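Local coordinates for lipase, class 3 (Penicillium roqueforti FM164, PDB 6L7N), which probably hydrolyses ester bonds of lipids such as triacylglycerols, as a fungal class 3 lipase with the alpha/beta-hydrolase fold, at residues 10-15 and 218-223; 22-27 and 37-42; 225-230 and 261-266. All coordinates share one frame; numbering follows the deposited sequence.

Interaction 1: residues 10-15 and 218-223; sequences NQFDFW and PEYWIT
Phe12, on the N-terminal helix 6-22, and Tyr220, on strand 219-222, are the two residues that meet here, and they join that helix to the mixed central sheet of the alpha/beta-hydrolase fold. Asn10 and Gln11 lead into the contact: Trp15 N donates to Gln11 O at 3.0 Å, while Phe14 N is only weakly bonded, to Asn10 O and Gln11 O. Phe12 comes next and is the one residue of 10-15 that touches 218-223. With CG anti to its carbonyl carbon (chi1 -58°), its ring reaches out toward the sheet, and the far end, CE2 and CZ, does the touching. Phe12 CE2 lies 3.7 Å from Tyr220 CE1, and CZ stands over one face of the tyrosine ring. The pair is an edge-to-face stack: the ring centroids are 4.9 Å apart and the planes stand at 61°, so the T shape is somewhat tilted. Tyr220 offers a face, met over its CD1, CE1 and CZ side, and not its hydroxyl. Phe196 of the neighbouring strand 193-198 also meets both rings, edge-to-face with Phe12, making an aromatic cluster, while the carbonyl of Phe12 takes a hydrogen bond from Tyr173 OH. Further along, Trp15 stacks on Tyr171 of strand 169-173, so that the helix spans several strands. Both touching side chains are buried, and large flat apolar surfaces suit a place between helix and sheet. The chemistry is that of dispersion, helped by a weak electrostatic preference in which the slightly positive ring hydrogens of Phe12 point at the electron-rich face of Tyr220, which probably favours this tilted edge-to-face orientation without binding the two by any polar link.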
loop_
_atom_site.group_PDB
_atom_site.type_symbol
_atom_site.label_atom_id
_atom_site.label_comp_id
_atom_site.label_asym_id
_atom_site.label_seq_id
_atom_site.Cartn_x
_atom_site.Cartn_y
_atom_site.Cartn_z
ATOM N N ASN A 10 -3.735 -15.395 -6.910
ATOM C CA ASN A 10 -4.483 -15.625 -5.678
ATOM C C ASN A 10 -3.935 -14.766 -4.544
ATOM O O ASN A 10 -4.697 -14.119 -3.807
ATOM C CB ASN A 10 -4.433 -17.108 -5.307
ATOM C CG ASN A 10 -5.160 -17.993 -6.305
ATOM O OD1 ASN A 10 -5.948 -17.519 -7.125
ATOM N ND2 ASN A 10 -4.893 -19.297 -6.240
ATOM N N GLN A 11 -2.605 -14.731 -4.400
ATOM C CA GLN A 11 -2.007 -13.873 -3.376
ATOM C C GLN A 11 -2.363 -12.403 -3.594
ATOM O O GLN A 11 -2.697 -11.681 -2.638
ATOM C CB GLN A 11 -0.492 -14.066 -3.351
ATOM C CG GLN A 11 -0.099 -15.418 -2.814
ATOM C CD GLN A 11 1.358 -15.737 -3.011
ATOM O OE1 GLN A 11 2.207 -15.344 -2.207
ATOM N NE2 GLN A 11 1.665 -16.453 -4.094
ATOM N N PHE A 12 -2.299 -11.944 -4.850
ATOM C CA PHE A 12 -2.530 -10.529 -5.127
ATOM C C PHE A 12 -3.985 -10.151 -4.853
ATOM O O PHE A 12 -4.256 -9.089 -4.274
ATOM C CB PHE A 12 -2.146 -10.200 -6.574
ATOM C CG PHE A 12 -0.704 -10.515 -6.926
ATOM C CD1 PHE A 12 0.273 -10.631 -5.938
ATOM C CD2 PHE A 12 -0.334 -10.692 -8.248
ATOM C CE1 PHE A 12 1.597 -10.923 -6.269
ATOM C CE2 PHE A 12 1.000 -10.978 -8.590
ATOM C CZ PHE A 12 1.955 -11.093 -7.600
ATOM N N ASP A 13 -4.936 -11.013 -5.250
ATOM C CA ASP A 13 -6.347 -10.795 -4.922
ATOM C C ASP A 13 -6.607 -10.852 -3.434
ATOM O O ASP A 13 -7.647 -10.356 -2.987
ATOM C CB ASP A 13 -7.293 -11.835 -5.537
ATOM C CG ASP A 13 -7.018 -12.112 -6.969
ATOM O OD1 ASP A 13 -6.481 -11.224 -7.651
ATOM O OD2 ASP A 13 -7.411 -13.206 -7.437
ATOM N N PHE A 14 -5.743 -11.527 -2.675
ATOM C CA PHE A 14 -6.008 -11.687 -1.250
ATOM C C PHE A 14 -5.558 -10.470 -0.451
ATOM O O PHE A 14 -6.341 -9.891 0.312
ATOM C CB PHE A 14 -5.318 -12.949 -0.731
ATOM C CG PHE A 14 -5.355 -13.090 0.766
ATOM C CD1 PHE A 14 -6.552 -13.302 1.426
ATOM C CD2 PHE A 14 -4.195 -13.013 1.512
ATOM C CE1 PHE A 14 -6.585 -13.433 2.802
ATOM C CE2 PHE A 14 -4.226 -13.138 2.885
ATOM C CZ PHE A 14 -5.424 -13.352 3.531
ATOM N N TRP A 15 -4.294 -10.063 -0.611
ATOM C CA TRP A 15 -3.766 -9.046 0.305
ATOM C C TRP A 15 -4.446 -7.695 0.105
ATOM O O TRP A 15 -4.519 -6.889 1.044
ATOM C CB TRP A 15 -2.249 -8.927 0.160
ATOM C CG TRP A 15 -1.555 -10.164 0.622
ATOM C CD1 TRP A 15 -0.923 -11.091 -0.158
ATOM C CD2 TRP A 15 -1.438 -10.633 1.977
ATOM N NE1 TRP A 15 -0.416 -12.103 0.626
ATOM C CE2 TRP A 15 -0.722 -11.848 1.937
ATOM C CE3 TRP A 15 -1.866 -10.142 3.214
ATOM C CZ2 TRP A 15 -0.421 -12.581 3.095
ATOM C CZ3 TRP A 15 -1.571 -10.875 4.364
ATOM C CH2 TRP A 15 -0.852 -12.075 4.293
ATOM N N PRO A 218 9.503 -4.384 -9.314
ATOM C CA PRO A 218 8.743 -4.170 -10.559
ATOM C C PRO A 218 7.358 -3.557 -10.342
ATOM O O PRO A 218 6.978 -3.229 -9.213
ATOM C CB PRO A 218 8.613 -5.580 -11.131
ATOM C CG PRO A 218 8.543 -6.467 -9.865
ATOM C CD PRO A 218 9.464 -5.793 -8.866
ATOM N N GLU A 219 6.630 -3.403 -11.445
ATOM C CA GLU A 219 5.255 -2.925 -11.470
ATOM C C GLU A 219 4.349 -4.063 -11.931
ATOM O O GLU A 219 4.612 -4.682 -12.964
ATOM C CB GLU A 219 5.119 -1.716 -12.413
ATOM C CG GLU A 219 3.681 -1.336 -12.796
ATOM C CD GLU A 219 3.610 -0.326 -13.921
ATOM O OE1 GLU A 219 4.669 0.027 -14.471
ATOM O OE2 GLU A 219 2.489 0.111 -14.268
ATOM N N TYR A 220 3.296 -4.343 -11.168
ATOM C CA TYR A 220 2.266 -5.299 -11.558
ATOM C C TYR A 220 1.109 -4.481 -12.113
ATOM O O TYR A 220 0.331 -3.891 -11.361
ATOM C CB TYR A 220 1.841 -6.157 -10.371
ATOM C CG TYR A 220 2.893 -7.186 -10.023
ATOM C CD1 TYR A 220 2.871 -8.452 -10.606
ATOM C CD2 TYR A 220 3.928 -6.882 -9.152
ATOM C CE1 TYR A 220 3.845 -9.396 -10.299
ATOM C CE2 TYR A 220 4.902 -7.827 -8.838
ATOM C CZ TYR A 220 4.856 -9.077 -9.421
ATOM O OH TYR A 220 5.821 -10.023 -9.123
ATOM N N TRP A 221 1.022 -4.431 -13.433
ATOM C CA TRP A 221 0.093 -3.569 -14.152
ATOM C C TRP A 221 -1.123 -4.401 -14.543
ATOM O O TRP A 221 -1.036 -5.266 -15.421
ATOM C CB TRP A 221 0.787 -2.982 -15.380
ATOM C CG TRP A 221 0.009 -1.962 -16.143
ATOM C CD1 TRP A 221 -0.932 -1.087 -15.656
ATOM C CD2 TRP A 221 0.106 -1.708 -17.546
ATOM N NE1 TRP A 221 -1.418 -0.300 -16.687
ATOM C CE2 TRP A 221 -0.785 -0.662 -17.850
ATOM C CE3 TRP A 221 0.877 -2.265 -18.579
ATOM C CZ2 TRP A 221 -0.940 -0.166 -19.146
ATOM C CZ3 TRP A 221 0.728 -1.768 -19.862
ATOM C CH2 TRP A 221 -0.167 -0.725 -20.134
ATOM N N ILE A 222 -2.241 -4.150 -13.872
ATOM C CA ILE A 222 -3.517 -4.780 -14.181
ATOM C C ILE A 222 -4.133 -4.051 -15.366
ATOM O O ILE A 222 -4.439 -2.859 -15.281
ATOM C CB ILE A 222 -4.453 -4.743 -12.968
ATOM C CG1 ILE A 222 -3.726 -5.253 -11.719
ATOM C CG2 ILE A 222 -5.702 -5.584 -13.231
ATOM C CD1 ILE A 222 -4.286 -4.714 -10.436
ATOM N N THR A 223 -4.302 -4.761 -16.478
ATOM C CA THR A 223 -4.751 -4.147 -17.718
ATOM C C THR A 223 -6.243 -4.331 -17.969
ATOM O O THR A 223 -6.779 -3.713 -18.897
ATOM C CB THR A 223 -3.959 -4.719 -18.898
ATOM O OG1 THR A 223 -4.154 -6.135 -18.946
ATOM C CG2 THR A 223 -2.484 -4.440 -18.718
#

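Interaction 2: residues 22-27 and 37-42; sequences AYYADD and SCSKGN
The ring of Tyr24 is the flat group at the middle of this contact: Cys38 CA and the carbonyl oxygen of Ser37 lie over one face, and Asn42 OD1 and Lys40 N stand at its edge. Tyr24 is the N-cap residue of the short helix 25-28, and the segment facing it folds into a type I beta turn, Cys38 to Gly41, within the N-terminal region of the class 3 lipase. Cys38 CA makes a CH-pi contact, 3.8 Å from the ring centroid and 20° off the normal, while its sulfur sits obliquely to the ring and goes on to the disulfide with Cys43. Tyrosine suits the place because its face packs on the turn and its hydroxyl reaches the turn's own Lys40 N and Asn42 just after it. The hydroxyl of this buried tyrosine is gripped twice: Tyr24 OH donates to Asn42 OD1 and accepts from Lys40 N at 3.1 Å. The amide plane of Asn42 is turned 63° from the ring, and ND2 donates to Lys267 O, which fixes which end of the amide meets the phenol. Gly41 closes the turn at a positive phi that glycine adopts easily. From within the helix, Asp27 OD1 receives Ser37 N at 3.0 Å, on the syn side, tilted somewhat out of the carboxylate plane. On the more exposed flank a water donates to Asp26 OD2 and Ser37 O and weakly accepts from Ser39 N. Tyr24 OH and Asn42 OD1 are only 2.5 Å apart, the phenol approaching at a C=O...O angle of 130° and from above the carbonyl plane rather than within it.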
loop_
_atom_site.group_PDB
_atom_site.type_symbol
_atom_site.label_atom_id
_atom_site.label_comp_id
_atom_site.label_asym_id
_atom_site.label_seq_id
_atom_site.Cartn_x
_atom_site.Cartn_y
_atom_site.Cartn_z
ATOM N N ALA A 22 -8.918 -1.541 5.661
ATOM C CA ALA A 22 -8.381 -0.302 6.212
ATOM C C ALA A 22 -9.305 0.894 6.014
ATOM O O ALA A 22 -9.189 1.882 6.744
ATOM C CB ALA A 22 -7.024 0.039 5.580
ATOM N N TYR A 23 -10.201 0.847 5.037
ATOM C CA TYR A 23 -11.081 1.987 4.824
ATOM C C TYR A 23 -12.237 2.050 5.811
ATOM O O TYR A 23 -12.896 3.087 5.886
ATOM C CB TYR A 23 -11.638 1.967 3.405
ATOM C CG TYR A 23 -10.649 2.497 2.386
ATOM C CD1 TYR A 23 -10.582 3.851 2.096
ATOM C CD2 TYR A 23 -9.776 1.642 1.728
ATOM C CE1 TYR A 23 -9.670 4.339 1.155
ATOM C CE2 TYR A 23 -8.858 2.119 0.792
ATOM C CZ TYR A 23 -8.813 3.467 0.515
ATOM O OH TYR A 23 -7.908 3.938 -0.417
ATOM N N TYR A 24 -12.484 0.986 6.576
ATOM C CA TYR A 24 -13.654 0.907 7.450
ATOM C C TYR A 24 -13.323 1.459 8.829
ATOM O O TYR A 24 -12.507 0.872 9.552
ATOM C CB TYR A 24 -14.133 -0.538 7.593
ATOM C CG TYR A 24 -14.815 -1.098 6.380
ATOM C CD1 TYR A 24 -14.073 -1.624 5.342
ATOM C CD2 TYR A 24 -16.201 -1.114 6.279
ATOM C CE1 TYR A 24 -14.674 -2.145 4.233
ATOM C CE2 TYR A 24 -16.822 -1.641 5.162
ATOM C CZ TYR A 24 -16.052 -2.159 4.144
ATOM O OH TYR A 24 -16.639 -2.678 3.016
ATOM N N ALA A 25 -13.994 2.553 9.213
ATOM C CA ALA A 25 -13.840 3.081 10.567
ATOM C C ALA A 25 -14.113 2.022 11.618
ATOM O O ALA A 25 -13.490 2.032 12.687
ATOM C CB ALA A 25 -14.768 4.272 10.794
ATOM N N ASP A 26 -15.046 1.110 11.338
ATOM C CA ASP A 26 -15.314 0.008 12.261
ATOM C C ASP A 26 -14.073 -0.832 12.518
ATOM O O ASP A 26 -13.953 -1.446 13.580
ATOM C CB ASP A 26 -16.409 -0.886 11.704
ATOM C CG ASP A 26 -17.490 -0.103 11.026
ATOM O OD1 ASP A 26 -17.883 0.951 11.578
ATOM O OD2 ASP A 26 -17.952 -0.520 9.931
ATOM N N ASP A 27 -13.161 -0.904 11.558
ATOM C CA ASP A 27 -11.991 -1.751 11.758
ATOM C C ASP A 27 -10.844 -0.995 12.419
ATOM O O ASP A 27 -10.180 -1.538 13.306
ATOM C CB ASP A 27 -11.524 -2.348 10.427
ATOM C CG ASP A 27 -12.453 -3.442 9.912
ATOM O OD1 ASP A 27 -12.876 -4.318 10.705
ATOM O OD2 ASP A 27 -12.768 -3.411 8.712
ATOM N N SER A 37 -13.847 -6.930 9.729
ATOM C CA SER A 37 -15.056 -7.161 8.959
ATOM C C SER A 37 -15.245 -6.019 7.981
ATOM O O SER A 37 -14.908 -4.872 8.280
ATOM C CB SER A 37 -16.295 -7.283 9.865
ATOM O OG SER A 37 -17.374 -7.803 9.115
ATOM N N CYS A 38 -15.777 -6.344 6.807
ATOM C CA CYS A 38 -16.071 -5.366 5.765
ATOM C C CYS A 38 -17.563 -5.425 5.493
ATOM O O CYS A 38 -18.033 -6.350 4.828
ATOM C CB CYS A 38 -15.284 -5.658 4.503
ATOM S SG CYS A 38 -13.545 -5.525 4.790
ATOM N N SER A 39 -18.299 -4.427 5.981
ATOM C CA SER A 39 -19.752 -4.492 5.873
ATOM C C SER A 39 -20.203 -4.495 4.418
ATOM O O SER A 39 -21.222 -5.105 4.094
ATOM C CB SER A 39 -20.394 -3.339 6.649
ATOM O OG SER A 39 -19.973 -2.082 6.176
ATOM N N LYS A 40 -19.438 -3.883 3.518
ATOM C CA LYS A 40 -19.819 -3.869 2.109
ATOM C C LYS A 40 -19.374 -5.116 1.355
ATOM O O LYS A 40 -19.498 -5.157 0.127
ATOM C CB LYS A 40 -19.262 -2.617 1.426
ATOM C CG LYS A 40 -19.853 -1.310 1.945
ATOM C CD LYS A 40 -21.336 -1.436 2.230
ATOM C CE LYS A 40 -22.181 -0.932 1.064
ATOM N NZ LYS A 40 -23.644 -0.941 1.407
ATOM N N GLY A 41 -18.853 -6.123 2.047
ATOM C CA GLY A 41 -18.580 -7.395 1.413
ATOM C C GLY A 41 -17.364 -7.426 0.514
ATOM O O GLY A 41 -17.312 -8.251 -0.404
ATOM N N ASN A 42 -16.367 -6.572 0.760
ATOM C CA ASN A 42 -15.183 -6.533 -0.092
ATOM C C ASN A 42 -13.915 -7.032 0.610
ATOM O O ASN A 42 -12.808 -6.818 0.101
ATOM C CB ASN A 42 -14.976 -5.126 -0.670
ATOM C CG ASN A 42 -14.850 -4.057 0.394
ATOM O OD1 ASN A 42 -15.295 -4.235 1.532
ATOM N ND2 ASN A 42 -14.245 -2.927 0.025
HETATM O O HOH W 1 -17.587 -3.294 8.193
#

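Interaction 3: residues 225-230 and 261-266; sequences PNNVTV and HKWYFM
Trp263 lies against the type II beta turn Pro225-Val228, one face of its indole covered by the two central residues, Asn226 and Asn227. The turn belongs to the loop between strands 219-222 and 235-238 of the alpha/beta-hydrolase sheet; the facing loop also carries His261, probably the histidine of a Ser-His-Asp triad. Packing is closest at the indole. Asn226 CB, 3.4 Å from Trp263 CD1, makes a CH-pi contact over the five-membered ring, with its amide nearly parallel to the indole, the planes 16° apart. Asn227 covers the six-membered side while also facing solvent: OD1 is 3.0 Å above the plane, and Asn227 ND2 approaches Trp263 CH2 to 3.3 Å. Asparagine fits this third position of the turn because it tolerates the positive phi needed there, and its amide, tilted 39° to the indole, brings OD1 and ND2 over the six-membered side. A second packed patch joins Val230 to Phe265, whose backbone forms a classic gamma turn with a weak bond from Met266 N to Tyr264 O. Both methyls of Val230 meet one flank of the phenyl ring, Val230 CG2 reaching Phe265 CD1 at 3.5 Å, and Ile222 and Phe12 continue this apolar patch inward. Between the two patches the fit is looser. The CB atoms of Val228 and Thr229 point away from 261-266, and the direct contacts give way to water. One water spans the gap between the backbones, donating to Val228 O and, at 2.6 Å, to Phe265 O, while accepting a weak bond from Val230 N.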
loop_
_atom_site.group_PDB
_atom_site.type_symbol
_atom_site.label_atom_id
_atom_site.label_comp_id
_atom_site.label_asym_id
_atom_site.label_seq_id
_atom_site.Cartn_x
_atom_site.Cartn_y
_atom_site.Cartn_z
ATOM N N PRO A 225 -10.353 -3.954 -17.381
ATOM C CA PRO A 225 -11.134 -2.749 -17.034
ATOM C C PRO A 225 -11.695 -2.726 -15.615
ATOM O O PRO A 225 -11.576 -3.697 -14.864
ATOM C CB PRO A 225 -12.283 -2.758 -18.061
ATOM C CG PRO A 225 -11.922 -3.776 -19.094
ATOM C CD PRO A 225 -10.968 -4.742 -18.464
ATOM N N ASN A 226 -12.329 -1.607 -15.258
ATOM C CA ASN A 226 -13.025 -1.482 -13.984
ATOM C C ASN A 226 -14.147 -2.512 -13.885
ATOM O O ASN A 226 -14.774 -2.873 -14.884
ATOM C CB ASN A 226 -13.618 -0.077 -13.832
ATOM C CG ASN A 226 -12.610 1.032 -14.084
ATOM O OD1 ASN A 226 -11.403 0.795 -14.181
ATOM N ND2 ASN A 226 -13.112 2.262 -14.193
ATOM N N ASN A 227 -14.400 -2.980 -12.659
ATOM C CA ASN A 227 -15.411 -4.004 -12.353
ATOM C C ASN A 227 -15.133 -5.340 -13.043
ATOM O O ASN A 227 -16.016 -6.204 -13.093
ATOM C CB ASN A 227 -16.834 -3.550 -12.712
ATOM C CG ASN A 227 -17.249 -2.272 -12.011
ATOM O OD1 ASN A 227 -16.618 -1.230 -12.180
ATOM N ND2 ASN A 227 -18.338 -2.339 -11.239
ATOM N N VAL A 228 -13.938 -5.543 -13.587
ATOM C CA VAL A 228 -13.606 -6.758 -14.326
ATOM C C VAL A 228 -12.844 -7.708 -13.418
ATOM O O VAL A 228 -11.954 -7.293 -12.664
ATOM C CB VAL A 228 -12.781 -6.433 -15.583
ATOM C CG1 VAL A 228 -12.231 -7.700 -16.231
ATOM C CG2 VAL A 228 -13.614 -5.638 -16.546
ATOM N N THR A 229 -13.194 -8.987 -13.485
ATOM C CA THR A 229 -12.373 -9.997 -12.838
ATOM C C THR A 229 -10.988 -9.984 -13.465
ATOM O O THR A 229 -10.847 -9.941 -14.689
ATOM C CB THR A 229 -13.004 -11.383 -12.977
ATOM O OG1 THR A 229 -12.560 -11.987 -14.201
ATOM C CG2 THR A 229 -14.523 -11.289 -12.975
ATOM N N VAL A 230 -9.965 -9.998 -12.631
ATOM C CA VAL A 230 -8.592 -9.998 -13.113
ATOM C C VAL A 230 -8.185 -11.440 -13.377
ATOM O O VAL A 230 -8.205 -12.275 -12.465
ATOM C CB VAL A 230 -7.650 -9.332 -12.102
ATOM C CG1 VAL A 230 -6.242 -9.295 -12.656
ATOM C CG2 VAL A 230 -8.150 -7.924 -11.762
ATOM N N HIS A 261 -8.764 4.206 -10.430
ATOM C CA HIS A 261 -8.060 4.156 -9.153
ATOM C C HIS A 261 -8.765 3.263 -8.149
ATOM O O HIS A 261 -8.130 2.746 -7.220
ATOM C CB HIS A 261 -7.942 5.561 -8.573
ATOM C CG HIS A 261 -7.076 5.649 -7.351
ATOM N ND1 HIS A 261 -5.785 5.165 -7.307
ATOM C CD2 HIS A 261 -7.317 6.178 -6.127
ATOM C CE1 HIS A 261 -5.268 5.394 -6.112
ATOM N NE2 HIS A 261 -6.178 6.001 -5.376
ATOM N N LYS A 262 -10.069 3.084 -8.292
ATOM C CA LYS A 262 -10.772 2.385 -7.227
ATOM C C LYS A 262 -10.833 0.881 -7.437
ATOM O O LYS A 262 -11.151 0.151 -6.491
ATOM C CB LYS A 262 -12.177 2.982 -7.063
ATOM C CG LYS A 262 -12.095 4.499 -6.829
ATOM C CD LYS A 262 -12.984 4.911 -5.692
ATOM C CE LYS A 262 -13.505 6.334 -5.785
ATOM N NZ LYS A 262 -14.675 6.534 -4.862
ATOM N N TRP A 263 -10.487 0.402 -8.626
ATOM C CA TRP A 263 -10.730 -0.975 -9.041
ATOM C C TRP A 263 -9.402 -1.728 -9.129
ATOM O O TRP A 263 -8.759 -1.781 -10.178
ATOM C CB TRP A 263 -11.494 -0.981 -10.367
ATOM C CG TRP A 263 -12.898 -0.472 -10.183
ATOM C CD1 TRP A 263 -13.383 0.775 -10.498
ATOM C CD2 TRP A 263 -13.988 -1.189 -9.590
ATOM N NE1 TRP A 263 -14.713 0.860 -10.158
ATOM C CE2 TRP A 263 -15.108 -0.331 -9.602
ATOM C CE3 TRP A 263 -14.128 -2.478 -9.063
ATOM C CZ2 TRP A 263 -16.353 -0.723 -9.104
ATOM C CZ3 TRP A 263 -15.366 -2.866 -8.572
ATOM C CH2 TRP A 263 -16.460 -1.991 -8.596
ATOM N N TYR A 264 -8.997 -2.315 -8.008
ATOM C CA TYR A 264 -7.782 -3.121 -7.911
ATOM C C TYR A 264 -8.229 -4.463 -7.350
ATOM O O TYR A 264 -8.200 -4.655 -6.132
ATOM C CB TYR A 264 -6.723 -2.446 -7.033
ATOM C CG TYR A 264 -5.936 -1.353 -7.762
ATOM C CD1 TYR A 264 -6.546 -0.165 -8.144
ATOM C CD2 TYR A 264 -4.592 -1.526 -8.061
ATOM C CE1 TYR A 264 -5.844 0.827 -8.806
ATOM C CE2 TYR A 264 -3.878 -0.545 -8.723
ATOM C CZ TYR A 264 -4.506 0.624 -9.101
ATOM O OH TYR A 264 -3.783 1.598 -9.758
ATOM N N PHE A 265 -8.653 -5.356 -8.250
ATOM C CA PHE A 265 -9.260 -6.658 -7.967
ATOM C C PHE A 265 -10.669 -6.495 -7.402
ATOM O O PHE A 265 -11.617 -7.100 -7.916
ATOM C CB PHE A 265 -8.377 -7.496 -7.032
ATOM C CG PHE A 265 -6.991 -7.721 -7.560
ATOM C CD1 PHE A 265 -6.775 -8.589 -8.612
ATOM C CD2 PHE A 265 -5.910 -7.043 -7.021
ATOM C CE1 PHE A 265 -5.497 -8.802 -9.113
ATOM C CE2 PHE A 265 -4.631 -7.229 -7.519
ATOM C CZ PHE A 265 -4.419 -8.113 -8.564
ATOM N N MET A 266 -10.823 -5.707 -6.343
ATOM C CA MET A 266 -12.128 -5.363 -5.786
ATOM C C MET A 266 -12.302 -3.853 -5.792
ATOM O O MET A 266 -11.405 -3.100 -6.180
ATOM C CB MET A 266 -12.302 -5.894 -4.356
ATOM C CG MET A 266 -12.258 -7.408 -4.233
ATOM S SD MET A 266 -10.606 -8.029 -4.578
ATOM C CE MET A 266 -10.652 -9.649 -3.833
HETATM O O HOH W 2 -11.369 -8.389 -10.129
#

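Overall arrangement
From the N terminus, helix 6-22 gives the first half of interaction 1, whose partner comes more than 200 residues later on strand 219-222. That long loop contains interaction 2 entirely: from the end of that helix onward, 22-27 meets 37-42 and closes a short loop of the N-terminal region. Interaction 3 follows in series, its 225-230 segment coming soon after the strand and pairing with 261-266 near the C-terminal end. None of the three cross along the chain. In space, interactions 1 and 3 touch through Phe12 with Phe265 and Ile222 with Val230, joining helix, sheet and C-terminal loop, whereas interaction 2 lies apart, its centre about 21 Å from that of interaction 1.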